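Local coordinates for 4-alpha-glucanotransferase (Streptococcus agalactiae, PDB 6M6T), which is an amylomaltase, also called disproportionating enzyme, a glucanotransferase of the TIM-barrel clan, at residues A[183-186]-A[187-191]. Numbering follows the deposited sequence.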
loop_
_atom_site.group_PDB
_atom_site.type_symbol
_atom_site.label_atom_id
_atom_site.label_comp_id
_atom_site.label_asym_id
_atom_site.label_seq_id
_atom_site.Cartn_x
_atom_site.Cartn_y
_atom_site.Cartn_z
ATOM N N GLU A 183 -16.771 -1.073 -25.300
ATOM C CA GLU A 183 -15.759 -0.038 -25.505
ATOM C C GLU A 183 -15.256 0.545 -24.186
ATOM O O GLU A 183 -14.053 0.810 -24.030
ATOM C CB GLU A 183 -16.332 1.061 -26.402
ATOM C CG GLU A 183 -15.289 1.975 -27.032
ATOM C CD GLU A 183 -15.670 3.449 -26.938
ATOM O OE1 GLU A 183 -16.757 3.742 -26.379
ATOM O OE2 GLU A 183 -14.881 4.306 -27.417
ATOM N N VAL A 184 -16.148 0.728 -23.210
ATOM C CA VAL A 184 -15.691 1.167 -21.901
ATOM C C VAL A 184 -14.927 0.062 -21.189
ATOM O O VAL A 184 -14.116 0.344 -20.303
ATOM C CB VAL A 184 -16.879 1.662 -21.057
ATOM C CG1 VAL A 184 -17.901 0.559 -20.888
ATOM C CG2 VAL A 184 -16.398 2.187 -19.706
ATOM N N ILE A 185 -15.172 -1.200 -21.538
ATOM C CA ILE A 185 -14.362 -2.277 -20.983
ATOM C C ILE A 185 -12.954 -2.212 -21.555
ATOM O O ILE A 185 -11.954 -2.239 -20.814
ATOM C CB ILE A 185 -15.009 -3.648 -21.256
ATOM C CG1 ILE A 185 -16.324 -3.814 -20.505
ATOM C CG2 ILE A 185 -14.066 -4.787 -20.852
ATOM C CD1 ILE A 185 -17.097 -5.048 -20.960
ATOM N N LYS A 186 -12.854 -2.142 -22.888
ATOM C CA LYS A 186 -11.541 -2.024 -23.514
ATOM C C LYS A 186 -10.769 -0.830 -22.961
ATOM O O LYS A 186 -9.542 -0.896 -22.823
ATOM C CB LYS A 186 -11.684 -1.917 -25.034
ATOM C CG LYS A 186 -10.402 -2.166 -25.801
ATOM C CD LYS A 186 -10.617 -3.070 -27.017
ATOM C CE LYS A 186 -10.677 -4.548 -26.647
ATOM N NZ LYS A 186 -9.514 -4.973 -25.824
ATOM N N TYR A 187 -11.467 0.258 -22.613
ATOM C CA TYR A 187 -10.789 1.374 -21.963
ATOM C C TYR A 187 -10.005 0.908 -20.736
ATOM O O TYR A 187 -8.819 1.231 -20.580
ATOM C CB TYR A 187 -11.795 2.464 -21.577
ATOM C CG TYR A 187 -11.214 3.414 -20.570
ATOM C CD1 TYR A 187 -11.329 3.166 -19.196
ATOM C CD2 TYR A 187 -10.495 4.533 -20.982
ATOM C CE1 TYR A 187 -10.759 4.008 -18.258
ATOM C CE2 TYR A 187 -9.915 5.392 -20.045
ATOM C CZ TYR A 187 -10.053 5.126 -18.684
ATOM O OH TYR A 187 -9.494 5.964 -17.741
ATOM N N HIS A 188 -10.663 0.157 -19.842
ATOM C CA HIS A 188 -10.046 -0.210 -18.568
ATOM C C HIS A 188 -8.961 -1.253 -18.752
ATOM O O HIS A 188 -7.963 -1.248 -18.015
ATOM C CB HIS A 188 -11.091 -0.736 -17.599
ATOM C CG HIS A 188 -11.986 0.325 -17.037
ATOM N ND1 HIS A 188 -11.585 1.187 -16.038
ATOM C CD2 HIS A 188 -13.273 0.645 -17.318
ATOM C CE1 HIS A 188 -12.585 1.997 -15.733
ATOM N NE2 HIS A 188 -13.621 1.688 -16.494
ATOM N N GLU A 189 -9.136 -2.145 -19.729
ATOM C CA GLU A 189 -8.042 -3.037 -20.112
ATOM C C GLU A 189 -6.806 -2.243 -20.499
ATOM O O GLU A 189 -5.689 -2.531 -20.043
ATOM C CB GLU A 189 -8.456 -3.932 -21.275
ATOM C CG GLU A 189 -8.828 -5.326 -20.840
ATOM C CD GLU A 189 -9.926 -5.947 -21.686
ATOM O OE1 GLU A 189 -9.866 -5.877 -22.946
ATOM O OE2 GLU A 189 -10.866 -6.484 -21.061
ATOM N N VAL A 190 -6.992 -1.232 -21.346
ATOM C CA VAL A 190 -5.859 -0.501 -21.885
ATOM C C VAL A 190 -5.209 0.342 -20.794
ATOM O O VAL A 190 -3.978 0.451 -20.724
ATOM C CB VAL A 190 -6.309 0.331 -23.107
ATOM C CG1 VAL A 190 -5.235 1.322 -23.532
ATOM C CG2 VAL A 190 -6.661 -0.588 -24.292
ATOM N N THR A 191 -6.010 0.928 -19.906
ATOM C CA THR A 191 -5.391 1.653 -18.802
ATOM C C THR A 191 -4.589 0.709 -17.910
ATOM O O THR A 191 -3.518 1.087 -17.422
ATOM C CB THR A 191 -6.429 2.434 -17.990
ATOM O OG1 THR A 191 -7.481 1.561 -17.546
ATOM C CG2 THR A 191 -7.009 3.560 -18.831
#
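Lys186 reaches one turn ahead along the helix to Glu189, and the two side chains meet in a salt bridge. The lysine chain leaves the helix at Lys186 CB, which adjoins the backbone N of Tyr187 simply because the two residues are bonded in sequence. CG stands anti to the backbone N of Lys186 (chi1 -164°) and passes Val190 CG2 at 4.3 Å. From there the chain bends at each remaining torsion, which brings CE within 4.0 Å of Glu189 OE1 and lets NZ close on that same oxygen at 3.0 Å, nearly in line with its C-O bond. The other carboxylate oxygen, Glu189 OE2, lies 3.6 Å from Ile185 CG2, the two side chains running alongside each other. The salt bridge is the polar tie; OE2 merely lies beside the methyl.

Backbone bonds carry the turn: Glu189 N bonds to Ile185 O at 3.0 Å, and Val190 N to Lys186 O. On another flank of the helix, Val184 O lies obliquely to the His188 ring, near CD2, while His188 NE2 is hydrogen-bonded to Glu151. Tyr187 CD1 lies over the centre of the His188 ring.

Arg110 makes a cation-pi contact with Tyr187. The Lys186–Glu189 pair is a classic i to i+3 salt bridge within an alpha-helix, here helix 182-208, which packs against helices 105-122, 126-134 and 140-152 in the insertion between barrel strands 43-45 and 212-217.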